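Local coordinates for protein endonuclease V (Homo sapiens, PDB 6OZE) that probably cleaves RNA close to inosine, on its 3' side, in a metal-ion-dependent reaction, as an inosine-specific endoribonuclease with an RNase H-like fold, at residues L62-V70 with R214-F222; Y71-L79 with F95-K106. The protein carries 4 engineered substitutions. All coordinates share one frame; numbering follows the deposited sequence.

Contact 1 (L62-V70 with R214-F222); sequences LSFPELEVV and RLTSACSRF. Engineered in segment 214-222: Ser-217 (natural residue Cys), Ala-218 (natural residue Cys), Ser-220 (natural residue Cys). With NA (sodium ion), chain G.
Leu-67 and Phe-64, on the turn that joins strands 54-63 and 69-78, rest on the C-terminal end of helix 209-218 and the residues that follow it. The turn is a beta hairpin connection of the RNase H-like sheet, and the peptide before Pro-65 is cis. Leu-67 can be followed outward. Leu-67 CB lies 3.9 Å from Arg-221 NH2; CG stands anti to the carbonyl carbon (chi1 -57°), which carries the two methyls over to Cys-219. There Leu-67 CD1 sits 3.6 Å from Cys-219 O, and CD2 touches the Cys-219 sulfur. That sulfur also meets Phe-64, with Cys-219 SG 4.0 Å from Phe-64 CE2 and 5.2 Å from the ring centroid, in an oblique sulfur-aromatic contact. At the ring edge, Phe-64 CZ meets CB of the engineered Ala-218 at 4.0 Å. The carbonyl of Phe-64 turns to a sodium ion, whose other protein ligands are Leu-37 and Gln-38. On the exposed flank Arg-221, extended as far as its bend at chi3, gives a weak NH2 bond to Glu-66 O at an N-H...O angle of only 127°. One water donates to both Pro-65 O and Ala-218 O, each 2.9 Å from it.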
loop_
_atom_site.group_PDB
_atom_site.type_symbol
_atom_site.label_atom_id
_atom_site.label_comp_id
_atom_site.label_asym_id
_atom_site.label_seq_id
_atom_site.Cartn_x
_atom_site.Cartn_y
_atom_site.Cartn_z
ATOM N N LEU A 62 9.738 -9.346 4.748
ATOM C CA LEU A 62 9.909 -10.684 4.211
ATOM C C LEU A 62 11.163 -10.743 3.346
ATOM O O LEU A 62 11.538 -9.767 2.689
ATOM C CB LEU A 62 8.705 -11.094 3.337
ATOM C CG LEU A 62 7.417 -11.542 4.028
ATOM C CD1 LEU A 62 6.798 -10.468 4.909
ATOM C CD2 LEU A 62 6.416 -12.013 2.971
ATOM N N SER A 63 11.813 -11.893 3.356
ATOM C CA SER A 63 12.894 -12.116 2.414
ATOM C C SER A 63 12.331 -12.188 1.000
ATOM O O SER A 63 11.157 -12.496 0.792
ATOM C CB SER A 63 13.607 -13.411 2.760
ATOM O OG SER A 63 12.713 -14.511 2.741
ATOM N N PHE A 64 13.174 -11.873 0.028
ATOM C CA PHE A 64 12.770 -11.960 -1.364
ATOM C C PHE A 64 13.870 -12.667 -2.137
ATOM O O PHE A 64 15.044 -12.319 -1.987
ATOM C CB PHE A 64 12.568 -10.556 -1.959
ATOM C CG PHE A 64 12.037 -10.590 -3.365
ATOM C CD1 PHE A 64 12.902 -10.641 -4.446
ATOM C CD2 PHE A 64 10.676 -10.608 -3.592
ATOM C CE1 PHE A 64 12.408 -10.702 -5.743
ATOM C CE2 PHE A 64 10.175 -10.668 -4.899
ATOM C CZ PHE A 64 11.054 -10.709 -5.965
ATOM N N PRO A 65 13.524 -13.628 -3.011
ATOM C CA PRO A 65 12.170 -14.012 -3.427
ATOM C C PRO A 65 11.490 -15.091 -2.581
ATOM O O PRO A 65 10.390 -15.540 -2.935
ATOM C CB PRO A 65 12.412 -14.555 -4.839
ATOM C CG PRO A 65 13.754 -15.165 -4.742
ATOM C CD PRO A 65 14.552 -14.244 -3.867
ATOM N N GLU A 66 12.124 -15.515 -1.488
ATOM C CA GLU A 66 11.582 -16.627 -0.710
ATOM C C GLU A 66 10.273 -16.277 -0.005
ATOM O O GLU A 66 9.484 -17.182 0.299
ATOM C CB GLU A 66 12.606 -17.101 0.320
ATOM C CG GLU A 66 13.878 -17.672 -0.289
ATOM C CD GLU A 66 14.954 -16.621 -0.531
ATOM O OE1 GLU A 66 14.687 -15.414 -0.326
ATOM O OE2 GLU A 66 16.075 -17.015 -0.927
ATOM N N LEU A 67 10.051 -14.998 0.304
ATOM C CA LEU A 67 8.826 -14.532 0.965
ATOM C C LEU A 67 8.638 -15.153 2.352
ATOM O O LEU A 67 7.530 -15.543 2.733
ATOM C CB LEU A 67 7.585 -14.706 0.080
ATOM C CG LEU A 67 7.666 -13.999 -1.277
ATOM C CD1 LEU A 67 6.430 -14.357 -2.109
ATOM C CD2 LEU A 67 7.788 -12.487 -1.088
ATOM N N GLU A 68 9.728 -15.248 3.119
ATOM C CA GLU A 68 9.667 -15.699 4.508
ATOM C C GLU A 68 9.723 -14.496 5.428
ATOM O O GLU A 68 10.471 -13.547 5.180
ATOM C CB GLU A 68 10.837 -16.624 4.842
ATOM C CG GLU A 68 10.770 -17.957 4.107
ATOM C CD GLU A 68 9.522 -18.748 4.460
ATOM O OE1 GLU A 68 9.302 -19.015 5.663
ATOM O OE2 GLU A 68 8.751 -19.088 3.538
ATOM N N VAL A 69 8.909 -14.513 6.483
ATOM C CA VAL A 69 8.914 -13.392 7.418
ATOM C C VAL A 69 10.226 -13.383 8.192
ATOM O O VAL A 69 10.597 -14.378 8.827
ATOM C CB VAL A 69 7.701 -13.450 8.361
ATOM C CG1 VAL A 69 7.781 -12.331 9.403
ATOM C CG2 VAL A 69 6.400 -13.314 7.574
ATOM N N VAL A 70 10.927 -12.247 8.154
ATOM C CA VAL A 70 12.143 -12.056 8.941
ATOM C C VAL A 70 11.982 -11.020 10.046
ATOM O O VAL A 70 12.839 -10.956 10.942
ATOM C CB VAL A 70 13.366 -11.735 8.051
ATOM C CG1 VAL A 70 13.663 -12.900 7.116
ATOM C CG2 VAL A 70 13.115 -10.490 7.227
ATOM N N ARG A 214 4.823 -5.563 -11.523
ATOM C CA ARG A 214 5.601 -6.793 -11.601
ATOM C C ARG A 214 6.035 -7.263 -10.217
ATOM O O ARG A 214 6.010 -8.467 -9.932
ATOM C CB ARG A 214 6.801 -6.594 -12.514
ATOM C CG ARG A 214 6.402 -6.319 -13.952
ATOM C CD ARG A 214 7.528 -6.642 -14.917
ATOM N NE ARG A 214 8.815 -6.123 -14.460
ATOM C CZ ARG A 214 9.766 -6.865 -13.904
ATOM N NH1 ARG A 214 10.903 -6.300 -13.520
ATOM N NH2 ARG A 214 9.578 -8.170 -13.732
ATOM N N LEU A 215 6.450 -6.337 -9.352
ATOM C CA LEU A 215 6.841 -6.727 -8.002
ATOM C C LEU A 215 5.658 -7.309 -7.243
ATOM O O LEU A 215 5.795 -8.311 -6.530
ATOM C CB LEU A 215 7.370 -5.508 -7.231
ATOM C CG LEU A 215 7.724 -5.771 -5.767
ATOM C CD1 LEU A 215 8.815 -6.822 -5.672
ATOM C CD2 LEU A 215 8.153 -4.462 -5.095
ATOM N N THR A 216 4.486 -6.681 -7.368
ATOM C CA THR A 216 3.312 -7.208 -6.677
ATOM C C THR A 216 3.002 -8.626 -7.143
ATOM O O THR A 216 2.692 -9.506 -6.328
ATOM C CB THR A 216 2.126 -6.274 -6.918
ATOM O OG1 THR A 216 2.467 -4.967 -6.440
ATOM C CG2 THR A 216 0.910 -6.753 -6.129
ATOM N N SER A 217 3.071 -8.865 -8.454
ATOM C CA SER A 217 2.883 -10.224 -8.954
ATOM C C SER A 217 3.912 -11.179 -8.358
ATOM O O SER A 217 3.565 -12.292 -7.933
ATOM C CB SER A 217 2.939 -10.252 -10.486
ATOM O OG SER A 217 2.429 -11.477 -10.978
ATOM N N ALA A 218 5.180 -10.760 -8.310
ATOM C CA ALA A 218 6.241 -11.623 -7.805
ATOM C C ALA A 218 6.050 -11.953 -6.331
ATOM O O ALA A 218 6.496 -13.015 -5.869
ATOM C CB ALA A 218 7.593 -10.950 -8.032
ATOM N N CYS A 219 5.377 -11.072 -5.596
ATOM C CA CYS A 219 5.155 -11.263 -4.170
ATOM C C CYS A 219 3.865 -12.000 -3.853
ATOM O O CYS A 219 3.567 -12.197 -2.673
ATOM C CB CYS A 219 5.167 -9.912 -3.436
ATOM S SG CYS A 219 6.781 -9.176 -3.366
ATOM N N SER A 220 3.120 -12.458 -4.856
ATOM C CA SER A 220 1.803 -13.051 -4.648
ATOM C C SER A 220 1.901 -14.574 -4.689
ATOM O O SER A 220 2.131 -15.165 -5.747
ATOM C CB SER A 220 0.805 -12.531 -5.681
ATOM O OG SER A 220 0.585 -11.142 -5.494
ATOM N N ARG A 221 1.739 -15.203 -3.534
ATOM C CA ARG A 221 1.590 -16.645 -3.413
ATOM C C ARG A 221 0.115 -17.028 -3.409
ATOM O O ARG A 221 -0.280 -18.036 -4.009
ATOM C CB ARG A 221 2.266 -17.089 -2.108
ATOM C CG ARG A 221 2.138 -18.555 -1.759
ATOM C CD ARG A 221 2.944 -18.864 -0.500
ATOM N NE ARG A 221 4.381 -18.759 -0.743
ATOM C CZ ARG A 221 5.291 -18.529 0.199
ATOM N NH1 ARG A 221 4.921 -18.363 1.461
ATOM N NH2 ARG A 221 6.575 -18.453 -0.126
ATOM N N PHE A 222 -0.703 -16.222 -2.747
ATOM C CA PHE A 222 -2.154 -16.244 -2.788
ATOM C C PHE A 222 -2.618 -14.962 -3.482
ATOM O O PHE A 222 -1.815 -14.240 -4.085
ATOM C CB PHE A 222 -2.685 -16.417 -1.357
ATOM C CG PHE A 222 -2.117 -17.613 -0.645
ATOM C CD1 PHE A 222 -2.619 -18.884 -0.890
ATOM C CD2 PHE A 222 -1.074 -17.475 0.258
ATOM C CE1 PHE A 222 -2.096 -19.992 -0.237
ATOM C CE2 PHE A 222 -0.546 -18.576 0.911
ATOM C CZ PHE A 222 -1.060 -19.838 0.663
HETATM NA NA NA G . 16.954 -11.461 -3.715
HETATM O O HOH W 1 8.638 -14.890 -5.123
HETATM O O HOH W 2 17.971 -13.800 -3.379
HETATM O O HOH W 3 16.025 -11.072 -6.022
HETATM O O HOH W 4 18.947 -10.690 -5.513
#

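Contact 2 (Y71-L79 with F95-K106); sequences YEESRMVSL and FLLELVQQLREK
Phe-95 lies against the far end of strand 69-78, its ring taking Val-77 on one face. Val-77 CB stands 3.8 Å from the Phe-95 ring centroid, 20° off the normal, a CH-pi contact displaced toward the rim. Leu-79 CD2 reaches the same ring obliquely, and Ser-78 O lies 3.4 Å from Phe-95 CZ. At the other end Tyr-71 is the counterpart: with CG anti to the backbone N (chi1 178°), its ring lies under Leu-103 CD1, 3.5 Å above the ring centre. Helix 89-106 thus packs on the edge strand of the mixed RNase H-like sheet, residues 71-78 and 95-106 running 139° apart in direction. Lys-106 NZ comes in at the edge of the Tyr-71 ring and donates to Tyr-71 OH at 2.6 Å; that hydroxyl in turn donates to a water that also bonds Leu-99 O and Gln-102 OE1. A phenylalanine in place of Tyr-71 would probably keep the leucine contact but leave the lysine ammonium and this water without their hydroxyl partner. Between the two rings, Leu-99 CD2 sits over one face of the Arg-75 guanidinium, while Gln-102 OE1 takes weak bonds at its edge from NH1 and NH2; NH1 also forms a salt bridge with Glu-73 OE2.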
loop_
_atom_site.group_PDB
_atom_site.type_symbol
_atom_site.label_atom_id
_atom_site.label_comp_id
_atom_site.label_asym_id
_atom_site.label_seq_id
_atom_site.Cartn_x
_atom_site.Cartn_y
_atom_site.Cartn_z
ATOM N N TYR A 71 10.916 -10.229 10.024
ATOM C CA TYR A 71 10.659 -9.249 11.073
ATOM C C TYR A 71 9.166 -8.999 11.129
ATOM O O TYR A 71 8.511 -8.916 10.087
ATOM C CB TYR A 71 11.359 -7.917 10.773
ATOM C CG TYR A 71 11.099 -6.837 11.806
ATOM C CD1 TYR A 71 11.871 -6.756 12.942
ATOM C CD2 TYR A 71 10.082 -5.905 11.629
ATOM C CE1 TYR A 71 11.650 -5.776 13.890
ATOM C CE2 TYR A 71 9.851 -4.909 12.589
ATOM C CZ TYR A 71 10.638 -4.865 13.708
ATOM O OH TYR A 71 10.434 -3.887 14.671
ATOM N N GLU A 72 8.629 -8.862 12.337
ATOM C CA GLU A 72 7.235 -8.470 12.469
ATOM C C GLU A 72 7.052 -7.664 13.741
ATOM O O GLU A 72 7.636 -7.986 14.781
ATOM C CB GLU A 72 6.295 -9.683 12.478
ATOM C CG GLU A 72 6.589 -10.707 13.550
ATOM C CD GLU A 72 5.721 -11.945 13.419
ATOM O OE1 GLU A 72 5.467 -12.380 12.275
ATOM O OE2 GLU A 72 5.286 -12.477 14.460
ATOM N N GLU A 73 6.254 -6.601 13.647
ATOM C CA GLU A 73 5.916 -5.818 14.827
ATOM C C GLU A 73 4.500 -5.295 14.671
ATOM O O GLU A 73 4.142 -4.775 13.611
ATOM C CB GLU A 73 6.903 -4.667 15.025
ATOM C CG GLU A 73 6.625 -3.811 16.284
ATOM C CD GLU A 73 6.840 -4.555 17.598
ATOM O OE1 GLU A 73 7.571 -5.568 17.620
ATOM O OE2 GLU A 73 6.289 -4.106 18.627
ATOM N N SER A 74 3.696 -5.434 15.730
ATOM C CA SER A 74 2.320 -4.952 15.736
ATOM C C SER A 74 2.115 -4.145 17.004
ATOM O O SER A 74 2.658 -4.493 18.057
ATOM C CB SER A 74 1.329 -6.109 15.774
ATOM O OG SER A 74 1.413 -6.885 14.581
ATOM N N ARG A 75 1.343 -3.066 16.910
ATOM C CA ARG A 75 1.068 -2.239 18.079
ATOM C C ARG A 75 -0.370 -1.757 18.034
ATOM O O ARG A 75 -0.832 -1.275 16.997
ATOM C CB ARG A 75 2.012 -1.035 18.126
ATOM C CG ARG A 75 3.452 -1.413 18.348
ATOM C CD ARG A 75 4.055 -0.602 19.472
ATOM N NE ARG A 75 5.057 0.324 18.964
ATOM C CZ ARG A 75 6.302 -0.026 18.668
ATOM N NH1 ARG A 75 6.694 -1.283 18.836
ATOM N NH2 ARG A 75 7.156 0.878 18.207
ATOM N N MET A 76 -1.069 -1.859 19.162
ATOM C CA MET A 76 -2.371 -1.220 19.279
ATOM C C MET A 76 -2.183 0.288 19.388
ATOM O O MET A 76 -1.296 0.768 20.104
ATOM C CB MET A 76 -3.118 -1.691 20.530
ATOM C CG MET A 76 -3.401 -3.186 20.639
ATOM S SD MET A 76 -4.386 -3.827 19.251
ATOM C CE MET A 76 -5.926 -2.961 19.518
ATOM N N VAL A 77 -3.028 1.030 18.675
ATOM C CA VAL A 77 -2.929 2.481 18.580
ATOM C C VAL A 77 -4.333 3.069 18.595
ATOM O O VAL A 77 -5.322 2.380 18.340
ATOM C CB VAL A 77 -2.187 2.924 17.293
ATOM C CG1 VAL A 77 -0.759 2.375 17.270
ATOM C CG2 VAL A 77 -2.944 2.465 16.061
ATOM N N SER A 78 -4.416 4.360 18.905
ATOM C CA SER A 78 -5.677 5.096 18.887
ATOM C C SER A 78 -5.612 6.147 17.783
ATOM O O SER A 78 -4.787 7.061 17.854
ATOM C CB SER A 78 -5.926 5.776 20.230
ATOM O OG SER A 78 -6.130 4.817 21.254
ATOM N N LEU A 79 -6.481 6.013 16.780
ATOM C CA LEU A 79 -6.509 6.909 15.620
ATOM C C LEU A 79 -7.436 8.067 15.953
ATOM O O LEU A 79 -8.638 8.031 15.685
ATOM C CB LEU A 79 -6.989 6.173 14.374
ATOM C CG LEU A 79 -6.302 4.863 13.982
ATOM C CD1 LEU A 79 -6.591 4.521 12.528
ATOM C CD2 LEU A 79 -4.820 4.932 14.193
ATOM N N PHE A 95 1.553 6.279 12.712
ATOM C CA PHE A 95 1.873 5.033 13.394
ATOM C C PHE A 95 2.740 4.127 12.543
ATOM O O PHE A 95 3.658 3.479 13.059
ATOM C CB PHE A 95 0.583 4.342 13.825
ATOM C CG PHE A 95 -0.279 5.221 14.657
ATOM C CD1 PHE A 95 0.055 5.474 15.974
ATOM C CD2 PHE A 95 -1.381 5.856 14.114
ATOM C CE1 PHE A 95 -0.718 6.312 16.749
ATOM C CE2 PHE A 95 -2.152 6.706 14.889
ATOM C CZ PHE A 95 -1.823 6.928 16.205
ATOM N N LEU A 96 2.469 4.069 11.242
ATOM C CA LEU A 96 3.312 3.261 10.382
ATOM C C LEU A 96 4.716 3.839 10.312
ATOM O O LEU A 96 5.705 3.100 10.327
ATOM C CB LEU A 96 2.688 3.184 8.990
ATOM C CG LEU A 96 1.324 2.495 8.961
ATOM C CD1 LEU A 96 0.786 2.482 7.514
ATOM C CD2 LEU A 96 1.454 1.072 9.479
ATOM N N LEU A 97 4.825 5.165 10.235
ATOM C CA LEU A 97 6.148 5.776 10.220
ATOM C C LEU A 97 6.929 5.442 11.489
ATOM O O LEU A 97 8.136 5.178 11.430
ATOM C CB LEU A 97 6.020 7.283 10.009
ATOM C CG LEU A 97 7.252 7.999 9.464
ATOM C CD1 LEU A 97 6.820 9.220 8.711
ATOM C CD2 LEU A 97 8.154 8.397 10.601
ATOM N N GLU A 98 6.257 5.439 12.651
ATOM C CA GLU A 98 6.915 5.097 13.905
ATOM C C GLU A 98 7.428 3.659 13.906
ATOM O O GLU A 98 8.501 3.374 14.456
ATOM C CB GLU A 98 5.949 5.309 15.069
ATOM C CG GLU A 98 6.583 5.191 16.429
ATOM C CD GLU A 98 7.498 6.362 16.751
ATOM O OE1 GLU A 98 7.368 7.422 16.101
ATOM O OE2 GLU A 98 8.344 6.216 17.656
ATOM N N LEU A 99 6.666 2.735 13.317
ATOM C CA LEU A 99 7.139 1.356 13.247
ATOM C C LEU A 99 8.373 1.241 12.361
ATOM O O LEU A 99 9.311 0.505 12.692
ATOM C CB LEU A 99 6.037 0.434 12.714
ATOM C CG LEU A 99 4.831 0.249 13.642
ATOM C CD1 LEU A 99 3.736 -0.556 12.906
ATOM C CD2 LEU A 99 5.249 -0.440 14.917
ATOM N N VAL A 100 8.385 1.950 11.230
ATOM C CA VAL A 100 9.546 1.897 10.344
ATOM C C VAL A 100 10.771 2.474 11.038
ATOM O O VAL A 100 11.871 1.910 10.967
ATOM C CB VAL A 100 9.235 2.615 9.016
ATOM C CG1 VAL A 100 10.487 2.682 8.143
ATOM C CG2 VAL A 100 8.115 1.900 8.288
ATOM N N GLN A 101 10.600 3.595 11.751
ATOM C CA GLN A 101 11.740 4.190 12.438
ATOM C C GLN A 101 12.255 3.293 13.558
ATOM O O GLN A 101 13.472 3.160 13.739
ATOM C CB GLN A 101 11.399 5.586 12.959
ATOM C CG GLN A 101 12.621 6.335 13.489
ATOM C CD GLN A 101 13.674 6.561 12.409
ATOM O OE1 GLN A 101 13.354 6.671 11.224
ATOM N NE2 GLN A 101 14.937 6.624 12.819
ATOM N N GLN A 102 11.353 2.663 14.318
ATOM C CA GLN A 102 11.790 1.697 15.320
ATOM C C GLN A 102 12.666 0.616 14.694
ATOM O O GLN A 102 13.727 0.266 15.228
ATOM C CB GLN A 102 10.585 1.059 16.012
ATOM C CG GLN A 102 10.978 -0.127 16.888
ATOM C CD GLN A 102 9.802 -0.980 17.320
ATOM O OE1 GLN A 102 8.705 -0.872 16.774
ATOM N NE2 GLN A 102 10.028 -1.842 18.308
ATOM N N LEU A 103 12.234 0.079 13.556
ATOM C CA LEU A 103 13.043 -0.917 12.860
ATOM C C LEU A 103 14.389 -0.330 12.441
ATOM O O LEU A 103 15.437 -0.948 12.644
ATOM C CB LEU A 103 12.270 -1.442 11.651
ATOM C CG LEU A 103 13.020 -2.493 10.828
ATOM C CD1 LEU A 103 13.440 -3.663 11.712
ATOM C CD2 LEU A 103 12.159 -2.951 9.650
ATOM N N ARG A 104 14.374 0.876 11.860
ATOM C CA ARG A 104 15.599 1.486 11.343
ATOM C C ARG A 104 16.653 1.645 12.431
ATOM O O ARG A 104 17.854 1.544 12.153
ATOM C CB ARG A 104 15.282 2.843 10.702
ATOM C CG ARG A 104 16.293 3.295 9.647
ATOM C CD ARG A 104 16.113 4.764 9.249
ATOM N NE ARG A 104 14.794 5.062 8.688
ATOM C CZ ARG A 104 14.510 5.076 7.387
ATOM N NH1 ARG A 104 15.449 4.802 6.492
ATOM N NH2 ARG A 104 13.281 5.366 6.976
ATOM N N GLU A 105 16.228 1.879 13.673
ATOM C CA GLU A 105 17.159 2.042 14.782
ATOM C C GLU A 105 17.456 0.725 15.490
ATOM O O GLU A 105 18.578 0.520 15.969
ATOM C CB GLU A 105 16.602 3.063 15.775
ATOM C CG GLU A 105 16.431 4.450 15.182
ATOM C CD GLU A 105 15.695 5.401 16.106
ATOM O OE1 GLU A 105 15.276 4.971 17.203
ATOM O OE2 GLU A 105 15.532 6.581 15.731
ATOM N N LYS A 106 16.471 -0.170 15.568
ATOM C CA LYS A 106 16.644 -1.428 16.285
ATOM C C LYS A 106 17.419 -2.450 15.456
ATOM O O LYS A 106 18.342 -3.101 15.959
ATOM C CB LYS A 106 15.275 -1.977 16.698
ATOM C CG LYS A 106 15.286 -3.384 17.276
ATOM C CD LYS A 106 13.891 -3.806 17.732
ATOM C CE LYS A 106 12.874 -3.680 16.607
ATOM N NZ LYS A 106 11.529 -4.248 16.959
HETATM O O HOH W 5 8.817 -1.768 14.391
#

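From the N terminus, the chain first reaches 62-70, which ends one strand and turns into the next. Segment 71-79 follows without a break along strand 69-78, then a link of 15 residues, partly helical, leads to 95-106, closing contact 2 as a short loop. Only after 107 further residues, holding much of the sheet and several helices, does 214-222 return to the hairpin turn and close contact 1, so the small loop lies wholly within the large one. The centres of contact 1 and contact 2 lie about 21 Å apart. Contact 2 fixes helix 89-106 to the edge strand; contact 1 ties the turn leading into that strand to the end of helix 209-218, late in the chain.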